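Local coordinates for minor capsid protein (Cafeteriavirus-dependent mavirus, PDB 6G42) that forms the penton of the virophage capsid, five copies of a single jelly-roll protein that probably occupy the fivefold vertices of the shell, at residues K6-N12 / L299-S305; G26-V32 / P288-P293; E128-V132 / I144-F150. All blocks are in the same frame, centred on the assembly; numbering follows the deposited sequence.

Contact 1 (K6-N12 / L299-S305)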
loop_
_atom_site.group_PDB
_atom_site.type_symbol
_atom_site.label_atom_id
_atom_site.label_comp_id
_atom_site.label_asym_id
_atom_site.label_seq_id
_atom_site.Cartn_x
_atom_site.Cartn_y
_atom_site.Cartn_z
ATOM N N LYS C 6 33.463 -13.087 0.549
ATOM C CA LYS C 6 32.162 -13.497 1.088
ATOM C C LYS C 6 31.425 -14.328 0.034
ATOM O O LYS C 6 31.443 -13.982 -1.149
ATOM C CB LYS C 6 31.334 -12.264 1.439
ATOM C CG LYS C 6 30.065 -12.537 2.234
ATOM C CD LYS C 6 29.285 -11.244 2.451
ATOM C CE LYS C 6 28.664 -11.146 3.839
ATOM N NZ LYS C 6 27.580 -12.139 4.041
ATOM N N GLN C 7 30.762 -15.398 0.468
ATOM C CA GLN C 7 30.199 -16.401 -0.444
ATOM C C GLN C 7 28.674 -16.498 -0.336
ATOM O O GLN C 7 28.128 -16.563 0.767
ATOM C CB GLN C 7 30.825 -17.771 -0.156
ATOM C CG GLN C 7 30.781 -18.748 -1.326
ATOM C CD GLN C 7 31.429 -20.089 -1.009
ATOM O OE1 GLN C 7 31.497 -20.501 0.147
ATOM N NE2 GLN C 7 31.899 -20.785 -2.045
ATOM N N TYR C 8 28.012 -16.514 -1.495
ATOM C CA TYR C 8 26.563 -16.733 -1.613
ATOM C C TYR C 8 26.329 -18.052 -2.347
ATOM O O TYR C 8 26.655 -18.171 -3.528
ATOM C CB TYR C 8 25.890 -15.588 -2.387
ATOM C CG TYR C 8 25.834 -14.281 -1.627
ATOM C CD1 TYR C 8 26.949 -13.448 -1.551
ATOM C CD2 TYR C 8 24.672 -13.879 -0.975
ATOM C CE1 TYR C 8 26.909 -12.257 -0.846
ATOM C CE2 TYR C 8 24.618 -12.685 -0.272
ATOM C CZ TYR C 8 25.737 -11.879 -0.209
ATOM O OH TYR C 8 25.680 -10.698 0.490
ATOM N N ILE C 9 25.777 -19.034 -1.639
ATOM C CA ILE C 9 25.443 -20.335 -2.219
ATOM C C ILE C 9 23.919 -20.444 -2.187
ATOM O O ILE C 9 23.309 -20.333 -1.123
ATOM C CB ILE C 9 26.135 -21.508 -1.465
ATOM C CG1 ILE C 9 27.661 -21.353 -1.516
ATOM C CG2 ILE C 9 25.758 -22.855 -2.069
ATOM C CD1 ILE C 9 28.416 -22.283 -0.586
ATOM N N TRP C 10 23.331 -20.655 -3.363
ATOM C CA TRP C 10 21.881 -20.689 -3.554
ATOM C C TRP C 10 21.439 -22.098 -3.885
ATOM O O TRP C 10 22.058 -22.753 -4.723
ATOM C CB TRP C 10 21.469 -19.792 -4.723
ATOM C CG TRP C 10 21.775 -18.342 -4.538
ATOM C CD1 TRP C 10 22.859 -17.668 -5.020
ATOM C CD2 TRP C 10 20.990 -17.384 -3.832
ATOM N NE1 TRP C 10 22.800 -16.350 -4.656
ATOM C CE2 TRP C 10 21.659 -16.145 -3.927
ATOM C CE3 TRP C 10 19.785 -17.452 -3.118
ATOM C CZ2 TRP C 10 21.164 -14.972 -3.339
ATOM C CZ3 TRP C 10 19.283 -16.285 -2.534
ATOM C CH2 TRP C 10 19.981 -15.061 -2.647
ATOM N N LEU C 11 20.345 -22.535 -3.265
ATOM C CA LEU C 11 19.805 -23.884 -3.460
ATOM C C LEU C 11 18.302 -23.826 -3.777
ATOM O O LEU C 11 17.499 -23.406 -2.944
ATOM C CB LEU C 11 20.081 -24.744 -2.217
ATOM C CG LEU C 11 19.524 -26.168 -2.130
ATOM C CD1 LEU C 11 19.964 -27.034 -3.297
ATOM C CD2 LEU C 11 19.969 -26.799 -0.823
ATOM N N ASN C 12 17.948 -24.251 -4.991
ATOM C CA ASN C 12 16.558 -24.302 -5.454
ATOM C C ASN C 12 16.002 -25.706 -5.281
ATOM O O ASN C 12 16.750 -26.690 -5.324
ATOM C CB ASN C 12 16.460 -23.912 -6.934
ATOM C CG ASN C 12 16.844 -22.469 -7.181
ATOM O OD1 ASN C 12 15.987 -21.583 -7.227
ATOM N ND2 ASN C 12 18.140 -22.219 -7.319
ATOM N N LEU C 299 10.821 -23.321 -3.691
ATOM C CA LEU C 299 11.617 -23.134 -2.483
ATOM C C LEU C 299 13.026 -22.684 -2.846
ATOM O O LEU C 299 13.661 -23.269 -3.716
ATOM C CB LEU C 299 11.657 -24.462 -1.724
ATOM C CG LEU C 299 12.252 -24.525 -0.320
ATOM C CD1 LEU C 299 11.463 -25.513 0.528
ATOM C CD2 LEU C 299 13.721 -24.926 -0.353
ATOM N N LYS C 300 13.507 -21.639 -2.186
ATOM C CA LYS C 300 14.835 -21.094 -2.462
ATOM C C LYS C 300 15.542 -20.795 -1.142
ATOM O O LYS C 300 15.022 -20.052 -0.308
ATOM C CB LYS C 300 14.728 -19.835 -3.324
ATOM C CG LYS C 300 16.024 -19.436 -4.023
ATOM C CD LYS C 300 15.765 -18.483 -5.190
ATOM C CE LYS C 300 16.911 -18.440 -6.192
ATOM N NZ LYS C 300 17.720 -17.200 -6.067
ATOM N N LEU C 301 16.714 -21.400 -0.961
ATOM C CA LEU C 301 17.511 -21.249 0.249
ATOM C C LEU C 301 18.791 -20.482 -0.066
ATOM O O LEU C 301 19.285 -20.517 -1.194
ATOM C CB LEU C 301 17.868 -22.624 0.812
ATOM C CG LEU C 301 16.721 -23.594 1.091
ATOM C CD1 LEU C 301 17.283 -24.953 1.455
ATOM C CD2 LEU C 301 15.821 -23.094 2.208
ATOM N N LEU C 302 19.319 -19.789 0.938
ATOM C CA LEU C 302 20.598 -19.095 0.813
ATOM C C LEU C 302 21.528 -19.498 1.948
ATOM O O LEU C 302 21.188 -19.328 3.121
ATOM C CB LEU C 302 20.398 -17.578 0.832
ATOM C CG LEU C 302 21.665 -16.716 0.917
ATOM C CD1 LEU C 302 22.584 -16.969 -0.274
ATOM C CD2 LEU C 302 21.310 -15.242 1.022
ATOM N N PHE C 303 22.692 -20.033 1.584
ATOM C CA PHE C 303 23.784 -20.237 2.528
ATOM C C PHE C 303 24.762 -19.080 2.337
ATOM O O PHE C 303 25.421 -18.974 1.298
ATOM C CB PHE C 303 24.439 -21.602 2.315
ATOM C CG PHE C 303 23.502 -22.758 2.556
ATOM C CD1 PHE C 303 23.303 -23.255 3.842
ATOM C CD2 PHE C 303 22.798 -23.337 1.500
ATOM C CE1 PHE C 303 22.431 -24.312 4.068
ATOM C CE2 PHE C 303 21.924 -24.393 1.719
ATOM C CZ PHE C 303 21.740 -24.882 3.004
ATOM N N GLU C 304 24.805 -18.198 3.333
ATOM C CA GLU C 304 25.601 -16.970 3.304
ATOM C C GLU C 304 26.775 -17.098 4.285
ATOM O O GLU C 304 26.568 -17.280 5.494
ATOM C CB GLU C 304 24.708 -15.783 3.681
ATOM C CG GLU C 304 25.364 -14.414 3.581
ATOM C CD GLU C 304 24.464 -13.288 4.075
ATOM O OE1 GLU C 304 23.257 -13.289 3.743
ATOM O OE2 GLU C 304 24.964 -12.397 4.803
ATOM N N SER C 305 28.000 -17.009 3.766
ATOM C CA SER C 305 29.198 -17.202 4.591
ATOM C C SER C 305 29.489 -15.968 5.428
ATOM O O SER C 305 29.072 -14.863 5.078
ATOM C CB SER C 305 30.421 -17.567 3.736
ATOM O OG SER C 305 30.910 -16.460 3.005
#
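Lys6 reaches the C-terminal end of strand 299-305. Lys6 NZ forms a salt bridge with Glu304 OE2 at 2.7 Å, from the anti side and 29° out of the carboxylate plane. It also donates to Ser305 O. Glu304 OE1 is hydrogen-bonded to Tyr262 OH of the same chain. Gln7 N is bonded to Ser305 OG at 2.8 Å, and Gln7 O accepts from Ser305 N. From Tyr8 onward the segments are antiparallel strands. Tyr8 CD2 lies against Leu302 CD1 at 3.8 Å. Ile9 pairs through both its N and O with Phe303. Trp10 CG stands beside its backbone N (chi1 -63°), which lays the indole between Leu302 and Lys300. Leu302 CD1 sits over the centre of the Trp10 six-membered ring, 3.7 Å from the centroid, a CH-pi contact. Lys300 NZ stands over the opposite face, offset toward the rim, 4.1 Å from the same Trp10 centroid, a cation-pi contact. Trp10 NE1 bonds Tyr262 O of the second subunit. Leu11 CD2 touches the edge of the Phe303 ring. Asn12 ND2 and Lys300 NZ both bind Glu216 of the second subunit. Apolar packing and backbone bonds thus hold the jelly-roll strands, while Trp10, Asn12 and Lys300 also join subunits.

Contact 2 (G26-V32 / P288-P293)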
loop_
_atom_site.group_PDB
_atom_site.type_symbol
_atom_site.label_atom_id
_atom_site.label_comp_id
_atom_site.label_asym_id
_atom_site.label_seq_id
_atom_site.Cartn_x
_atom_site.Cartn_y
_atom_site.Cartn_z
ATOM N N GLY C 26 -6.555 -34.836 -2.623
ATOM C CA GLY C 26 -5.569 -35.009 -1.560
ATOM C C GLY C 26 -6.011 -35.940 -0.442
ATOM O O GLY C 26 -5.657 -35.720 0.712
ATOM N N SER C 27 -6.775 -36.978 -0.794
ATOM C CA SER C 27 -7.280 -37.990 0.158
ATOM C C SER C 27 -6.199 -38.627 1.030
ATOM O O SER C 27 -6.412 -38.869 2.218
ATOM C CB SER C 27 -7.973 -39.124 -0.600
ATOM O OG SER C 27 -9.161 -38.686 -1.218
ATOM N N TYR C 28 -5.051 -38.909 0.421
ATOM C CA TYR C 28 -3.966 -39.626 1.092
ATOM C C TYR C 28 -3.265 -38.778 2.140
ATOM O O TYR C 28 -2.665 -39.322 3.069
ATOM C CB TYR C 28 -2.949 -40.172 0.073
ATOM C CG TYR C 28 -3.532 -41.071 -1.022
ATOM C CD1 TYR C 28 -4.825 -41.630 -0.919
ATOM C CD2 TYR C 28 -2.772 -41.397 -2.151
ATOM C CE1 TYR C 28 -5.338 -42.447 -1.914
ATOM C CE2 TYR C 28 -3.285 -42.227 -3.150
ATOM C CZ TYR C 28 -4.567 -42.748 -3.023
ATOM O OH TYR C 28 -5.093 -43.566 -3.995
ATOM N N LYS C 29 -3.354 -37.457 1.986
ATOM C CA LYS C 29 -2.765 -36.489 2.913
ATOM C C LYS C 29 -1.257 -36.687 3.059
ATOM O O LYS C 29 -0.736 -36.750 4.175
ATOM C CB LYS C 29 -3.478 -36.527 4.271
ATOM C CG LYS C 29 -4.986 -36.363 4.159
ATOM C CD LYS C 29 -5.573 -35.540 5.291
ATOM C CE LYS C 29 -7.078 -35.345 5.125
ATOM N NZ LYS C 29 -7.418 -34.113 4.354
ATOM N N ARG C 30 -0.575 -36.790 1.917
ATOM C CA ARG C 30 0.877 -36.932 1.885
ATOM C C ARG C 30 1.514 -35.608 2.303
ATOM O O ARG C 30 1.228 -34.578 1.691
ATOM C CB ARG C 30 1.373 -37.323 0.490
ATOM C CG ARG C 30 2.879 -37.604 0.437
ATOM C CD ARG C 30 3.342 -38.147 -0.906
ATOM N NE ARG C 30 2.591 -39.343 -1.303
ATOM C CZ ARG C 30 2.779 -40.579 -0.834
ATOM N NH1 ARG C 30 3.719 -40.841 0.074
ATOM N NH2 ARG C 30 2.010 -41.571 -1.285
ATOM N N PRO C 31 2.366 -35.622 3.348
ATOM C CA PRO C 31 3.008 -34.376 3.760
ATOM C C PRO C 31 3.903 -33.758 2.682
ATOM O O PRO C 31 4.528 -34.481 1.901
ATOM C CB PRO C 31 3.853 -34.800 4.970
ATOM C CG PRO C 31 3.181 -36.005 5.498
ATOM C CD PRO C 31 2.664 -36.719 4.289
ATOM N N VAL C 32 3.934 -32.428 2.643
ATOM C CA VAL C 32 4.848 -31.696 1.774
ATOM C C VAL C 32 6.248 -31.872 2.349
ATOM O O VAL C 32 6.548 -31.356 3.426
ATOM C CB VAL C 32 4.494 -30.196 1.693
ATOM C CG1 VAL C 32 5.589 -29.412 0.991
ATOM C CG2 VAL C 32 3.174 -30.001 0.966
ATOM N N PRO C 288 0.720 -31.363 9.509
ATOM C CA PRO C 288 1.508 -31.092 8.303
ATOM C C PRO C 288 0.702 -30.465 7.164
ATOM O O PRO C 288 -0.515 -30.672 7.065
ATOM C CB PRO C 288 2.020 -32.482 7.894
ATOM C CG PRO C 288 1.063 -33.456 8.503
ATOM C CD PRO C 288 0.184 -32.737 9.493
ATOM N N LEU C 289 1.397 -29.690 6.330
ATOM C CA LEU C 289 0.851 -29.210 5.065
ATOM C C LEU C 289 0.803 -30.384 4.078
ATOM O O LEU C 289 1.815 -31.060 3.869
ATOM C CB LEU C 289 1.715 -28.077 4.496
ATOM C CG LEU C 289 1.282 -27.475 3.148
ATOM C CD1 LEU C 289 -0.070 -26.787 3.269
ATOM C CD2 LEU C 289 2.341 -26.509 2.635
ATOM N N THR C 290 -0.360 -30.611 3.466
ATOM C CA THR C 290 -0.557 -31.785 2.603
ATOM C C THR C 290 -0.724 -31.409 1.134
ATOM O O THR C 290 -1.158 -30.310 0.816
ATOM C CB THR C 290 -1.748 -32.653 3.073
ATOM O OG1 THR C 290 -2.962 -31.906 2.980
ATOM C CG2 THR C 290 -1.549 -33.113 4.519
ATOM N N LEU C 291 -0.369 -32.342 0.253
ATOM C CA LEU C 291 -0.448 -32.152 -1.201
ATOM C C LEU C 291 -1.862 -32.379 -1.760
ATOM O O LEU C 291 -2.624 -33.215 -1.257
ATOM C CB LEU C 291 0.516 -33.107 -1.919
ATOM C CG LEU C 291 2.011 -32.917 -1.665
ATOM C CD1 LEU C 291 2.812 -34.119 -2.141
ATOM C CD2 LEU C 291 2.507 -31.657 -2.346
ATOM N N LEU C 292 -2.191 -31.602 -2.792
ATOM C CA LEU C 292 -3.273 -31.914 -3.720
ATOM C C LEU C 292 -2.633 -32.522 -4.974
ATOM O O LEU C 292 -1.411 -32.465 -5.131
ATOM C CB LEU C 292 -4.058 -30.651 -4.086
ATOM C CG LEU C 292 -4.664 -29.862 -2.926
ATOM C CD1 LEU C 292 -5.287 -28.568 -3.421
ATOM C CD2 LEU C 292 -5.693 -30.701 -2.184
ATOM N N PRO C 293 -3.443 -33.107 -5.873
ATOM C CA PRO C 293 -2.889 -33.538 -7.163
ATOM C C PRO C 293 -2.274 -32.402 -8.003
ATOM O O PRO C 293 -1.324 -32.642 -8.758
ATOM C CB PRO C 293 -4.102 -34.145 -7.877
ATOM C CG PRO C 293 -4.986 -34.602 -6.780
ATOM C CD PRO C 293 -4.825 -33.586 -5.689
HETATM O O HOH W 1 -2.197 -36.139 -0.228
#
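Leu291 and Arg30 tie together two loops of the jelly roll, one leading into strand 33-37 and the other leading out of strand 286-288. The backbones make a single bridge at Pro31 and Thr290. Leu291 N donates to Arg30 O at 3.1 Å, and Val32 N donates to Leu289 O at 2.8 Å. Leu291 CB lies beside Arg30 O. Leu291 CG stays near that carbonyl, at 3.8 Å from Arg30 O, because it is set anti to its own carbonyl carbon (chi1 -64°). Leu291 CD1 remains near Arg30, by the aliphatic CD of that side chain. Leu291 CD2 instead meets Val32 CG2 at 3.8 Å, the two side chains crossing at about a right angle. Val32 CG2 also touches Leu289 CG, so one methyl serves both leucines. Ile297 and Phe277 extend this apolar patch into the neighbouring strands. Thr290 CG2 packs on the Lys29 backbone. Gly26 opens a type I turn that ends at Lys29 and brings its CA against Leu291 O. One water bridges the loops: it accepts from Arg30 N at 2.8 Å and donates to Leu291 O at 3.1 Å.

Contact 3 (E128-V132 / I144-F150)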
loop_
_atom_site.group_PDB
_atom_site.type_symbol
_atom_site.label_atom_id
_atom_site.label_comp_id
_atom_site.label_asym_id
_atom_site.label_seq_id
_atom_site.Cartn_x
_atom_site.Cartn_y
_atom_site.Cartn_z
ATOM N N GLU C 128 -42.735 -17.222 11.100
ATOM C CA GLU C 128 -42.445 -16.018 10.301
ATOM C C GLU C 128 -41.439 -15.046 10.941
ATOM O O GLU C 128 -40.787 -14.275 10.231
ATOM C CB GLU C 128 -43.739 -15.262 9.990
ATOM C CG GLU C 128 -44.649 -15.983 9.009
ATOM C CD GLU C 128 -45.951 -15.248 8.737
ATOM O OE1 GLU C 128 -46.228 -14.222 9.393
ATOM O OE2 GLU C 128 -46.708 -15.702 7.857
ATOM N N ASP C 129 -41.332 -15.078 12.269
ATOM C CA ASP C 129 -40.463 -14.162 13.026
ATOM C C ASP C 129 -39.150 -14.791 13.517
ATOM O O ASP C 129 -38.417 -14.164 14.286
ATOM C CB ASP C 129 -41.245 -13.585 14.216
ATOM C CG ASP C 129 -42.469 -12.781 13.787
ATOM O OD1 ASP C 129 -42.644 -12.524 12.575
ATOM O OD2 ASP C 129 -43.261 -12.399 14.674
ATOM N N ILE C 130 -38.847 -16.010 13.066
ATOM C CA ILE C 130 -37.590 -16.685 13.418
ATOM C C ILE C 130 -36.431 -15.946 12.729
ATOM O O ILE C 130 -36.472 -15.749 11.512
ATOM C CB ILE C 130 -37.605 -18.191 13.028
ATOM C CG1 ILE C 130 -38.685 -18.927 13.845
ATOM C CG2 ILE C 130 -36.228 -18.826 13.240
ATOM C CD1 ILE C 130 -38.817 -20.416 13.581
ATOM N N PRO C 131 -35.407 -15.522 13.504
ATOM C CA PRO C 131 -34.277 -14.790 12.915
ATOM C C PRO C 131 -33.317 -15.680 12.110
ATOM O O PRO C 131 -33.143 -16.859 12.437
ATOM C CB PRO C 131 -33.574 -14.183 14.138
ATOM C CG PRO C 131 -33.920 -15.083 15.266
ATOM C CD PRO C 131 -35.282 -15.636 14.970
ATOM N N VAL C 132 -32.713 -15.102 11.070
ATOM C CA VAL C 132 -31.763 -15.811 10.195
ATOM C C VAL C 132 -30.342 -15.248 10.352
ATOM O O VAL C 132 -30.070 -14.108 9.960
ATOM C CB VAL C 132 -32.176 -15.729 8.705
ATOM C CG1 VAL C 132 -31.204 -16.509 7.821
ATOM C CG2 VAL C 132 -33.592 -16.252 8.512
ATOM N N ILE C 144 -27.502 -10.622 10.404
ATOM C CA ILE C 144 -28.691 -11.117 11.099
ATOM C C ILE C 144 -29.899 -10.447 10.458
ATOM O O ILE C 144 -29.981 -9.216 10.422
ATOM C CB ILE C 144 -28.644 -10.817 12.615
ATOM C CG1 ILE C 144 -27.527 -11.629 13.282
ATOM C CG2 ILE C 144 -29.969 -11.154 13.291
ATOM C CD1 ILE C 144 -27.039 -11.051 14.592
ATOM N N THR C 145 -30.820 -11.267 9.951
ATOM C CA THR C 145 -32.071 -10.796 9.346
ATOM C C THR C 145 -33.231 -11.045 10.309
ATOM O O THR C 145 -33.328 -12.120 10.907
ATOM C CB THR C 145 -32.332 -11.484 7.996
ATOM O OG1 THR C 145 -31.230 -11.227 7.122
ATOM C CG2 THR C 145 -33.618 -10.966 7.342
ATOM N N THR C 146 -34.108 -10.046 10.429
ATOM C CA THR C 146 -35.178 -10.031 11.435
ATOM C C THR C 146 -36.406 -9.254 10.959
ATOM O O THR C 146 -36.296 -8.352 10.127
ATOM C CB THR C 146 -34.697 -9.393 12.761
ATOM O OG1 THR C 146 -33.854 -8.268 12.483
ATOM C CG2 THR C 146 -33.924 -10.393 13.602
ATOM N N THR C 147 -37.572 -9.619 11.497
ATOM C CA THR C 147 -38.818 -8.862 11.302
ATOM C C THR C 147 -38.981 -7.830 12.416
ATOM O O THR C 147 -38.342 -7.933 13.470
ATOM C CB THR C 147 -40.064 -9.767 11.301
ATOM O OG1 THR C 147 -40.178 -10.443 12.562
ATOM C CG2 THR C 147 -39.994 -10.795 10.170
ATOM N N GLU C 148 -39.843 -6.847 12.171
ATOM C CA GLU C 148 -40.090 -5.759 13.131
ATOM C C GLU C 148 -40.768 -6.247 14.417
ATOM O O GLU C 148 -40.472 -5.748 15.506
ATOM C CB GLU C 148 -40.919 -4.641 12.483
ATOM C CG GLU C 148 -41.225 -3.468 13.417
ATOM C CD GLU C 148 -41.509 -2.154 12.700
ATOM O OE1 GLU C 148 -41.841 -2.161 11.493
ATOM O OE2 GLU C 148 -41.405 -1.099 13.356
ATOM N N ASN C 149 -41.672 -7.215 14.280
ATOM C CA ASN C 149 -42.376 -7.809 15.421
ATOM C C ASN C 149 -41.432 -8.565 16.380
ATOM O O ASN C 149 -41.643 -8.544 17.599
ATOM C CB ASN C 149 -43.495 -8.733 14.915
ATOM C CG ASN C 149 -44.392 -9.251 16.029
ATOM O OD1 ASN C 149 -44.608 -8.578 17.039
ATOM N ND2 ASN C 149 -44.930 -10.452 15.843
ATOM N N PHE C 150 -40.408 -9.222 15.828
ATOM C CA PHE C 150 -39.381 -9.903 16.630
ATOM C C PHE C 150 -38.562 -8.914 17.460
ATOM O O PHE C 150 -38.319 -9.150 18.644
ATOM C CB PHE C 150 -38.440 -10.734 15.742
ATOM C CG PHE C 150 -37.370 -11.472 16.514
ATOM C CD1 PHE C 150 -36.149 -10.867 16.802
ATOM C CD2 PHE C 150 -37.585 -12.768 16.966
ATOM C CE1 PHE C 150 -35.170 -11.537 17.524
ATOM C CE2 PHE C 150 -36.605 -13.445 17.684
ATOM C CZ PHE C 150 -35.398 -12.828 17.964
#
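The first torsions of Asp129 and Thr147 turn their polar groups toward one another. Asp129 has CG beside its backbone N (chi1 -61°), which carries the carboxylate to the start of helix 148-153. Thr147 holds OG1 between its own N and carbonyl carbon (chi1 61°), where the hydroxyl can face both the carboxylate and the helix. Thr147 OG1 donates weakly to Asp129 OD1, 3.2 Å away. Thr147 is at the N-cap position, and its OG1 accepts a weak, long capping bond from Phe150 N. The second carboxylate oxygen is used by Asn149. Asn149 ND2 lies 2.8 Å from Asp129 OD2, but this bond is weak too, as its N-H is poorly aimed. The amide plane stands 84° from the carboxylate plane. Asp129 thus spreads its two oxygens over two residues of the helix start. Its negative charge near the N-terminal end of a helix would probably be favourable.

Next to this polar group lies an apolar one. Pro131 crosses Phe150 at about a right angle. Pro131 CB stands over one face of the ring, and Pro131 CD reaches Phe150 CE2 at 3.7 Å. Pro131 CB also meets Thr146 CG2. Ile156 and Leu117 close in around the proline, from strand 154-158 and helix 106-120. Further along, the backbones join. Val132 N donates to Thr145 O at 3.0 Å, and Thr145 N returns the bond to Val132 O at 2.9 Å. The pair is an antiparallel hydrogen-bonded one, with the Val132 and Thr145 side chains on the same sheet face. No other chain of the assembly touches these segments. The arrangement is that of a beta hairpin, strands 132-136 and 141-145, whose second strand is followed, after two residues, by an N-capped helix.

Overall arrangement
Contacts 1 and 2 belong to the jelly roll. Contact 3 lies in a separate part of the chain. The centres of contacts 1 and 2 are about 28 Å apart, and their nearest atoms about 7 Å. Residues 288-293 lie two residues before strand 296-305, which carries one side of contact 1. Contact 3 is about 61 Å from contact 1 and about 44 Å from contact 2, centre to centre. It lies on the other side of the chain's centre from contact 1. In sequence the three are enclosed one within the next, contact 3 innermost. Contact 1 also faces a second subunit of the five-chain assembly.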